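PDB 4Q7O: immunity protein from Neisseria meningitidis, which probably protects its own cell from a contact-dependent growth-inhibition toxin by binding and neutralising it. Local coordinates for residues S25-F28 with E29-Q33; T36-T39 with L40-C43; F44-I47 with T48-G51. One frame throughout, in Å; residues are numbered along the deposited sequence.

Contact 1 of 3, residues S25-F28 with E29-Q33; sequences SIFF and ETIYQ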
ATOM      1  N   SER B  25       2.024  -1.583  -3.953  1.00  7.62           N
ATOM      2  CA  SER B  25       2.443  -0.257  -3.492  1.00  8.21           C
ATOM      3  C   SER B  25       3.397  -0.393  -2.304  1.00  7.79           C
ATOM      4  O   SER B  25       4.467   0.227  -2.258  1.00  9.68           O
ATOM      5  CB  SER B  25       1.224   0.575  -3.050  1.00  9.46           C
ATOM      6  OG  SER B  25       0.052   0.288  -3.806  1.00 13.19           O
ATOM      7  N   ILE B  26       3.005  -1.216  -1.338  1.00  6.43           N
ATOM      8  CA  ILE B  26       3.796  -1.396  -0.125  1.00  6.61           C
ATOM      9  C   ILE B  26       5.102  -2.110  -0.432  1.00  6.51           C
ATOM     10  O   ILE B  26       6.155  -1.749   0.092  1.00  8.01           O
ATOM     11  CB  ILE B  26       3.004  -2.199   0.927  1.00  6.71           C
ATOM     12  CG1 ILE B  26       1.750  -1.430   1.349  1.00  7.88           C
ATOM     13  CG2 ILE B  26       3.863  -2.517   2.152  1.00  8.39           C
ATOM     14  CD1 ILE B  26       0.817  -2.262   2.207  1.00  8.36           C
ATOM     15  N   PHE B  27       5.033  -3.110  -1.303  1.00  6.01           N
ATOM     16  CA  PHE B  27       6.205  -3.882  -1.704  1.00  6.96           C
ATOM     17  C   PHE B  27       7.336  -2.973  -2.191  1.00  7.32           C
ATOM     18  O   PHE B  27       8.458  -3.023  -1.683  1.00  6.93           O
ATOM     19  CB  PHE B  27       5.810  -4.885  -2.792  1.00  7.37           C
ATOM     20  CG  PHE B  27       6.957  -5.697  -3.318  1.00  7.44           C
ATOM     21  CD1 PHE B  27       7.318  -6.894  -2.715  1.00  8.93           C
ATOM     22  CD2 PHE B  27       7.659  -5.282  -4.439  1.00  8.69           C
ATOM     23  CE1 PHE B  27       8.375  -7.640  -3.205  1.00 10.25           C
ATOM     24  CE2 PHE B  27       8.722  -6.024  -4.925  1.00  8.48           C
ATOM     25  CZ  PHE B  27       9.077  -7.200  -4.311  1.00  9.25           C
ATOM     26  N   PHE B  28       7.040  -2.122  -3.163  1.00  7.15           N
ATOM     27  CA  PHE B  28       8.082  -1.272  -3.717  1.00  7.33           C
ATOM     28  C   PHE B  28       8.563  -0.189  -2.759  1.00  7.66           C
ATOM     29  O   PHE B  28       9.766   0.038  -2.647  1.00  8.54           O
ATOM     30  CB  PHE B  28       7.671  -0.699  -5.075  1.00  8.74           C
ATOM     31  CG  PHE B  28       7.818  -1.682  -6.185  1.00  9.39           C
ATOM     32  CD1 PHE B  28       9.082  -2.075  -6.600  1.00 11.32           C
ATOM     33  CD2 PHE B  28       6.708  -2.234  -6.801  1.00  9.94           C
ATOM     34  CE1 PHE B  28       9.240  -2.997  -7.618  1.00 11.80           C
ATOM     35  CE2 PHE B  28       6.863  -3.154  -7.819  1.00 10.64           C
ATOM     36  CZ  PHE B  28       8.129  -3.537  -8.224  1.00 11.94           C
ATOM     37  N   GLU B  29       7.647   0.452  -2.040  1.00  8.07           N
ATOM     38  CA  GLU B  29       8.066   1.527  -1.150  1.00 10.17           C
ATOM     39  C   GLU B  29       8.931   1.024  -0.010  1.00 10.35           C
ATOM     40  O   GLU B  29       9.921   1.655   0.359  1.00 10.96           O
ATOM     41  CB  GLU B  29       6.871   2.298  -0.590  1.00 12.43           C
ATOM     42  CG  GLU B  29       7.251   3.408   0.396  1.00 16.32           C
ATOM     43  CD  GLU B  29       8.199   4.457  -0.177  1.00 21.27           C
ATOM     44  OE1 GLU B  29       8.272   4.618  -1.414  1.00 23.27           O
ATOM     45  OE2 GLU B  29       8.873   5.135   0.628  1.00 23.95           O
ATOM     46  N   THR B  30       8.571  -0.124   0.547  1.00  9.88           N
ATOM     47  CA  THR B  30       9.315  -0.609   1.701  1.00 10.86           C
ATOM     48  C   THR B  30      10.706  -1.125   1.307  1.00 10.37           C
ATOM     49  O   THR B  30      11.670  -0.921   2.036  1.00 10.07           O
ATOM     50  CB  THR B  30       8.513  -1.625   2.539  1.00 12.13           C
ATOM     51  OG1 THR B  30       8.157  -2.740   1.726  1.00 12.30           O
ATOM     52  CG2 THR B  30       7.248  -0.981   3.090  1.00 14.24           C
ATOM     53  N   ILE B  31      10.823  -1.774   0.152  1.00  9.72           N
ATOM     54  CA  ILE B  31      12.144  -2.181  -0.328  1.00 10.13           C
ATOM     55  C   ILE B  31      13.018  -0.970  -0.652  1.00  9.07           C
ATOM     56  O   ILE B  31      14.184  -0.906  -0.262  1.00  9.28           O
ATOM     57  CB  ILE B  31      12.032  -3.098  -1.551  1.00 11.51           C
ATOM     58  CG1 ILE B  31      11.372  -4.412  -1.138  1.00 12.68           C
ATOM     59  CG2 ILE B  31      13.397  -3.340  -2.184  1.00 11.91           C
ATOM     60  CD1 ILE B  31      10.962  -5.265  -2.296  1.00 14.03           C
ATOM     61  N   TYR B  32      12.450  -0.001  -1.356  1.00  8.99           N
ATOM     62  CA  TYR B  32      13.188   1.206  -1.701  1.00  8.48           C
ATOM     63  C   TYR B  32      13.720   1.950  -0.477  1.00  9.53           C
ATOM     64  O   TYR B  32      14.868   2.388  -0.450  1.00  9.73           O
ATOM     65  CB  TYR B  32      12.299   2.133  -2.528  1.00  8.35           C
ATOM     66  CG  TYR B  32      12.872   3.510  -2.744  1.00  8.71           C
ATOM     67  CD1 TYR B  32      13.889   3.723  -3.663  1.00 10.74           C
ATOM     68  CD2 TYR B  32      12.389   4.602  -2.040  1.00  9.56           C
ATOM     69  CE1 TYR B  32      14.414   4.994  -3.874  1.00 11.39           C
ATOM     70  CE2 TYR B  32      12.901   5.869  -2.241  1.00 10.96           C
ATOM     71  CZ  TYR B  32      13.913   6.063  -3.154  1.00 10.69           C
ATOM     72  OH  TYR B  32      14.414   7.328  -3.350  1.00 12.25           O
ATOM     73  N   GLN B  33      12.892   2.097   0.544  1.00 10.29           N
ATOM     74  CA  GLN B  33      13.298   2.923   1.668  1.00 12.63           C
ATOM     75  C   GLN B  33      14.297   2.220   2.597  1.00 13.54           C
ATOM     76  O   GLN B  33      15.054   2.876   3.306  1.00 15.47           O
ATOM     77  CB  GLN B  33      12.072   3.373   2.461  1.00 13.56           C
ATOM     78  CG  GLN B  33      11.410   2.256   3.217  1.00 14.27           C
ATOM     79  CD  GLN B  33      10.132   2.693   3.889  1.00 15.88           C
ATOM     80  OE1 GLN B  33       9.585   3.760   3.586  1.00 17.94           O
ATOM     81  NE2 GLN B  33       9.637   1.865   4.802  1.00 15.73           N
TER
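Glu29 to Gln33 form the turn of helix 22-34 that follows Ser25 to Phe28, and the contact is the i to i+4 pattern of an alpha-helix with side chains added to it. Glu29 opens the series. Glu29 N donates to Ser25 O at 3.2 Å, and its CB lies beside that same oxygen. Its side chain packs on Glu98 of the second subunit.

Thr30 binds Ile26 O twice. Thr30 N donates to Ile26 O at 2.9 Å, and the hydroxyl Thr30 OG1 donates to Ile26 O at 2.8 Å. The two donors arrive from opposite faces of the carbonyl plane. OG1 sits between the backbone N and the carbonyl carbon (chi1 59°), which turns the hydroxyl back along the helix. Thr30 CG2 then meets Ile26 CG2 at 3.8 Å. This side of the helix faces the second subunit, where Ile26 packs on Ile26 of that subunit.

Ile31 N donates to Phe27 O. The side chain of Ile31 makes the main apolar contact. Ile31 CD1 rests over one face of the Phe27 ring, 3.5 Å from its centroid, in a CH-pi contact. Phe27 CG is anti to the backbone N (chi1 178°), which puts the ring under this methyl. Ile31 CD1 sits toward the rim, with Phe27 CZ nearest at 3.4 Å. Phe27 CD2 in turn stands 3.8 Å above the plane of the Phe28 ring, over its centre. Phe89 meets the Phe27 ring edge-to-face, and Phe111 does the same for Phe28.

Tyr32 is the last to touch 25-28; beyond it, Gln33 NE2 bonds Asn96 and Pro97 of the second subunit. The Tyr32 hydroxyl bonds His122. Tyr32 N donates to Phe28 O, and Tyr32 CB lies 3.3 Å from Phe28 O.

Contact 2 of 3, residues T36-T39 with L40-C43; sequences TKDT and LLEC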
ATOM      1  N   THR B  36      19.296  -1.284  -0.022  1.00 10.85           N
ATOM      2  CA  THR B  36      20.151  -0.464  -0.871  1.00 11.09           C
ATOM      3  C   THR B  36      19.561  -0.376  -2.277  1.00 10.92           C
ATOM      4  O   THR B  36      18.706  -1.183  -2.659  1.00 10.65           O
ATOM      5  CB  THR B  36      21.568  -1.040  -0.977  1.00 11.42           C
ATOM      6  OG1 THR B  36      21.522  -2.281  -1.689  1.00 12.77           O
ATOM      7  CG2 THR B  36      22.189  -1.247   0.409  1.00 11.99           C
ATOM      8  N   LYS B  37      20.027   0.590  -3.062  1.00 10.67           N
ATOM      9  CA  LYS B  37      19.546   0.718  -4.429  1.00 11.25           C
ATOM     10  C   LYS B  37      19.992  -0.479  -5.259  1.00 10.72           C
ATOM     11  O   LYS B  37      19.268  -0.923  -6.142  1.00 10.44           O
ATOM     12  CB  LYS B  37      19.992   2.046  -5.059  1.00 13.75           C
ATOM     13  CG  LYS B  37      19.292   3.256  -4.449  1.00 16.41           C
ATOM     14  CD  LYS B  37      19.664   4.548  -5.138  1.00 18.76           C
ATOM     15  CE  LYS B  37      18.978   5.725  -4.467  1.00 19.90           C
ATOM     16  NZ  LYS B  37      19.366   5.874  -3.032  1.00 20.31           N
ATOM     17  N   ASP B  38      21.173  -1.015  -4.959  1.00 11.57           N
ATOM     18  CA  ASP B  38      21.645  -2.213  -5.656  1.00 12.08           C
ATOM     19  C   ASP B  38      20.711  -3.399  -5.403  1.00 11.06           C
ATOM     20  O   ASP B  38      20.418  -4.174  -6.315  1.00 11.53           O
ATOM     21  CB  ASP B  38      23.075  -2.572  -5.244  1.00 15.19           C
ATOM     22  CG  ASP B  38      24.115  -1.653  -5.857  1.00 19.58           C
ATOM     23  OD1 ASP B  38      23.780  -0.912  -6.806  1.00 21.12           O
ATOM     24  OD2 ASP B  38      25.273  -1.689  -5.392  1.00 21.53           O
ATOM     25  N   THR B  39      20.237  -3.536  -4.171  1.00 10.69           N
ATOM     26  CA  THR B  39      19.247  -4.570  -3.857  1.00 10.20           C
ATOM     27  C   THR B  39      17.940  -4.361  -4.625  1.00  9.75           C
ATOM     28  O   THR B  39      17.371  -5.311  -5.173  1.00  9.86           O
ATOM     29  CB  THR B  39      18.981  -4.625  -2.353  1.00 10.01           C
ATOM     30  OG1 THR B  39      20.173  -5.080  -1.701  1.00 11.38           O
ATOM     31  CG2 THR B  39      17.817  -5.566  -2.026  1.00  9.93           C
ATOM     32  N   LEU B  40      17.467  -3.123  -4.679  1.00  9.60           N
ATOM     33  CA  LEU B  40      16.270  -2.825  -5.463  1.00  9.42           C
ATOM     34  C   LEU B  40      16.446  -3.209  -6.935  1.00  9.15           C
ATOM     35  O   LEU B  40      15.534  -3.759  -7.543  1.00  8.71           O
ATOM     36  CB  LEU B  40      15.898  -1.352  -5.335  1.00  9.69           C
ATOM     37  CG  LEU B  40      14.633  -0.896  -6.066  1.00 10.98           C
ATOM     38  CD1 LEU B  40      13.389  -1.642  -5.570  1.00 13.53           C
ATOM     39  CD2 LEU B  40      14.462   0.604  -5.909  1.00 12.10           C
ATOM     40  N   LEU B  41      17.616  -2.928  -7.503  1.00  9.14           N
ATOM     41  CA  LEU B  41      17.902  -3.339  -8.874  1.00  9.90           C
ATOM     42  C   LEU B  41      17.791  -4.855  -9.043  1.00  8.78           C
ATOM     43  O   LEU B  41      17.247  -5.328 -10.041  1.00  9.86           O
ATOM     44  CB  LEU B  41      19.270  -2.824  -9.340  1.00 12.57           C
ATOM     45  CG  LEU B  41      19.318  -1.333  -9.662  1.00 15.47           C
ATOM     46  CD1 LEU B  41      20.730  -0.931 -10.025  1.00 17.25           C
ATOM     47  CD2 LEU B  41      18.382  -1.012 -10.799  1.00 17.07           C
ATOM     48  N   GLU B  42      18.272  -5.616  -8.057  1.00  9.31           N
ATOM     49  CA  GLU B  42      18.161  -7.076  -8.119  1.00 10.19           C
ATOM     50  C   GLU B  42      16.701  -7.518  -8.029  1.00 10.28           C
ATOM     51  O   GLU B  42      16.282  -8.453  -8.719  1.00 10.42           O
ATOM     52  CB  GLU B  42      19.011  -7.746  -7.031  1.00 11.49           C
ATOM     53  CG  GLU B  42      20.512  -7.508  -7.190  1.00 14.03           C
ATOM     54  CD  GLU B  42      21.040  -7.937  -8.545  1.00 17.71           C
ATOM     55  OE1 GLU B  42      20.778  -9.087  -8.957  1.00 19.19           O
ATOM     56  OE2 GLU B  42      21.713  -7.117  -9.201  1.00 20.32           O
ATOM     57  N   CYS B  43      15.937  -6.837  -7.181  1.00  8.73           N
ATOM     58  CA  CYS B  43      14.495  -7.045  -7.098  1.00  8.54           C
ATOM     59  C   CYS B  43      13.822  -6.843  -8.464  1.00  8.43           C
ATOM     60  O   CYS B  43      12.993  -7.651  -8.877  1.00  9.69           O
ATOM     61  CB  CYS B  43      13.878  -6.102  -6.055  1.00  9.94           C
ATOM     62  SG  CYS B  43      12.088  -6.110  -5.999  1.00 12.37           S
TER
HETATM   63  O   HOH W   1      22.211  -4.607  -8.375  1.00 25.55           O
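This is a local contact in the first turns of helix 37-46, where a threonine N-cap starts the helix. Thr36 and Leu40 meet first: Leu40 N donates to Thr36 O at 3.1 Å. The Thr36 hydroxyl also accepts from the backbone, with Thr39 N 3.1 Å from Thr36 OG1. That bond is fairly straight, at 160°. The hydroxyl stands in for the carbonyl that a preceding turn would offer this first-turn amide, as an N-cap does.

The next amides follow the same i to i+4 pattern. Leu41 N donates to Lys37 O at 2.9 Å, and Leu41 CG lies against the same oxygen. Glu42 N donates to Asp38 O, and Cys43 N to Thr39 O.

The side chains divide by direction. Leu40 packs on Ile31, Tyr32 and Phe118. Cys43 joins it on the side of helix 22-34. Leu41 leans instead on helix 126-139, where it touches Lys128, Cys129 and Ile132. Asp38, Glu42 and Thr36 are exposed.

Glu42 lies over Asp38 O, with Glu42 CG 3.4 Å from Asp38 O. A bend at chi2 (-56°) brings Glu42 OE2 back to a water on that oxygen. The water donates to both Asp38 O (2.8 Å) and Glu42 OE2 (2.7 Å), bridging the backbone and the carboxylate. OE2 also forms a salt bridge with Lys45. Asp38, near the helix start, would probably interact favourably with the helix dipole. The salt bridge to Lys45 would partly offset the charge of Glu42, while the water hydrogen-bonds to it.

Contact 3 of 3, residues F44-I47 with T48-G51; sequences FKNI and TTTG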
ATOM      1  N   PHE B  44      14.198  -5.780  -9.177  1.00  8.17           N
ATOM      2  CA  PHE B  44      13.666  -5.539 -10.518  1.00  8.86           C
ATOM      3  C   PHE B  44      14.070  -6.637 -11.505  1.00  9.81           C
ATOM      4  O   PHE B  44      13.298  -7.000 -12.387  1.00 11.00           O
ATOM      5  CB  PHE B  44      14.122  -4.179 -11.070  1.00  9.24           C
ATOM      6  CG  PHE B  44      13.394  -2.996 -10.486  1.00  9.70           C
ATOM      7  CD1 PHE B  44      12.013  -2.900 -10.578  1.00 11.78           C
ATOM      8  CD2 PHE B  44      14.100  -1.943  -9.916  1.00 10.61           C
ATOM      9  CE1 PHE B  44      11.348  -1.797 -10.068  1.00 12.22           C
ATOM     10  CE2 PHE B  44      13.445  -0.835  -9.409  1.00 11.01           C
ATOM     11  CZ  PHE B  44      12.066  -0.766  -9.479  1.00 12.12           C
ATOM     12  N   LYS B  45      15.284  -7.160 -11.352  1.00 10.95           N
ATOM     13  CA  LYS B  45      15.822  -8.139 -12.303  1.00 11.88           C
ATOM     14  C   LYS B  45      15.277  -9.549 -12.136  1.00 11.83           C
ATOM     15  O   LYS B  45      15.067 -10.261 -13.124  1.00 12.09           O
ATOM     16  CB  LYS B  45      17.344  -8.217 -12.179  1.00 14.46           C
ATOM     17  CG  LYS B  45      18.071  -7.049 -12.768  1.00 17.77           C
ATOM     18  CD  LYS B  45      19.552  -7.326 -12.802  1.00 20.92           C
ATOM     19  CE  LYS B  45      20.293  -6.409 -11.867  1.00 22.63           C
ATOM     20  NZ  LYS B  45      21.752  -6.703 -11.867  1.00 22.96           N
ATOM     21  N   ASN B  46      15.076  -9.960 -10.888  1.00 11.40           N
ATOM     22  CA  ASN B  46      14.820 -11.367 -10.589  1.00 13.01           C
ATOM     23  C   ASN B  46      13.531 -11.891 -11.197  1.00 12.83           C
ATOM     24  O   ASN B  46      13.403 -13.083 -11.446  1.00 13.86           O
ATOM     25  CB  ASN B  46      14.818 -11.621  -9.081  1.00 15.03           C
ATOM     26  CG  ASN B  46      16.206 -11.818  -8.512  1.00 17.58           C
ATOM     27  OD1 ASN B  46      17.211 -11.489  -9.142  1.00 18.90           O
ATOM     28  ND2 ASN B  46      16.265 -12.354  -7.299  1.00 19.55           N
ATOM     29  N   ILE B  47      12.577 -11.003 -11.442  1.00 13.44           N
ATOM     30  CA  ILE B  47      11.316 -11.426 -12.039  1.00 15.15           C
ATOM     31  C   ILE B  47      11.540 -12.073 -13.417  1.00 15.97           C
ATOM     32  O   ILE B  47      10.814 -12.984 -13.803  1.00 18.00           O
ATOM     33  CB  ILE B  47      10.289 -10.269 -12.101  1.00 15.71           C
ATOM     34  CG1 ILE B  47       8.868 -10.815 -12.308  1.00 17.93           C
ATOM     35  CG2 ILE B  47      10.685  -9.220 -13.159  1.00 15.03           C
ATOM     36  CD1 ILE B  47       7.780  -9.795 -12.026  1.00 19.06           C
ATOM     37  N   THR B  48      12.579 -11.636 -14.130  1.00 16.18           N
ATOM     38  CA  THR B  48      12.885 -12.169 -15.462  1.00 19.19           C
ATOM     39  C   THR B  48      13.758 -13.416 -15.422  1.00 20.14           C
ATOM     40  O   THR B  48      13.827 -14.163 -16.400  1.00 21.96           O
ATOM     41  CB  THR B  48      13.632 -11.133 -16.328  1.00 20.99           C
ATOM     42  OG1 THR B  48      14.981 -10.998 -15.858  1.00 22.61           O
ATOM     43  CG2 THR B  48      12.938  -9.784 -16.284  1.00 21.03           C
ATOM     44  N   THR B  49      14.443 -13.632 -14.305  1.00 19.52           N
ATOM     45  CA  THR B  49      15.387 -14.742 -14.204  1.00 20.19           C
ATOM     46  C   THR B  49      14.869 -15.872 -13.319  1.00 19.20           C
ATOM     47  O   THR B  49      14.236 -16.807 -13.804  1.00 20.29           O
ATOM     48  CB  THR B  49      16.777 -14.277 -13.722  1.00 20.91           C
ATOM     49  OG1 THR B  49      16.656 -13.591 -12.471  1.00 20.09           O
ATOM     50  CG2 THR B  49      17.404 -13.340 -14.741  1.00 22.36           C
ATOM     51  N   THR B  50      15.134 -15.778 -12.022  1.00 17.47           N
ATOM     52  CA  THR B  50      14.756 -16.832 -11.084  1.00 16.82           C
ATOM     53  C   THR B  50      13.255 -16.844 -10.808  1.00 15.32           C
ATOM     54  O   THR B  50      12.690 -17.877 -10.443  1.00 16.42           O
ATOM     55  CB  THR B  50      15.508 -16.692  -9.749  1.00 17.14           C
ATOM     56  OG1 THR B  50      15.070 -15.504  -9.078  1.00 17.68           O
ATOM     57  CG2 THR B  50      17.012 -16.617  -9.993  1.00 18.11           C
ATOM     58  N   GLY B  51      12.615 -15.691 -10.974  1.00 13.42           N
ATOM     59  CA  GLY B  51      11.189 -15.578 -10.741  1.00 11.97           C
ATOM     60  C   GLY B  51      10.847 -15.351  -9.276  1.00 10.70           C
ATOM     61  O   GLY B  51       9.681 -15.373  -8.890  1.00 11.09           O
TER
HETATM   62  O   HOH W   2      19.370 -12.323 -11.346  1.00 41.96           O
HETATM   63  O   HOH W   3      11.277 -16.439 -14.101  1.00 28.53           O
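Thr48 turns back on Lys45 where helix 37-46 gives way to a loop, and it binds Lys45 O twice. Thr48 OG1 donates to Lys45 O at 2.8 Å, in the carbonyl plane. Thr48 N donates to Lys45 O at 3.0 Å from above that plane. A chi1 of 73° swings OG1 back under the last turn to reach this oxygen.

Asn46 O is the second shared acceptor. Gly51 N donates to Asn46 O at 2.8 Å, and Thr49 N to Asn46 O at 3.1 Å. The two come from opposite faces of the carbonyl plane. Thr49 N stands well above it (71°), and its bond is the poorer. The backbone bonds of Thr48 and Thr49 are i to i+3, and that of Gly51 is i to i+5, as the helix unwinds. Gly51 has phi 84°, a conformation in which a side chain would crowd the preceding carbonyl.

Two waters add to this. One donates to Asn46 OD1 at 3.2 Å and also bonds Thr49 OG1. Another donates to Thr49 O at 3.0 Å and weakly to Ile47 O. Ile47 O also accepts from Lys62 NZ. Asn46 ND2 donates to His52 O, and Thr50 OG1 bonds His52 N.

The turn thus leads from the helix into strand 52-55. Gly51 pairs with Lys62 by backbone hydrogen bonds. Ile47 packs on Tyr60, Phe111 and Tyr136, and Thr48 touches Tyr108 and Tyr136, between helices 104-121 and 126-139.

The three contacts follow one another along the chain. Contact 1 lies on helix 22-34, contact 2 begins helix 37-46, and contact 3 ends it and leads toward the sheet. Contacts 1 and 2 have centres about 11 Å apart and pack directly. Phe27 CE2 lies 3.5 Å from Cys43 SG, and Ile31 CG2 lies 3.8 Å from Leu40 CD1. Contacts 1 and 3 are farther apart, about 17 Å between centres, yet Phe28 CE1 meets Phe44 CE1 at 3.4 Å. Contacts 2 and 3 adjoin in sequence, with centres about 12 Å apart. Of the three, contact 1 alone touches the second subunit.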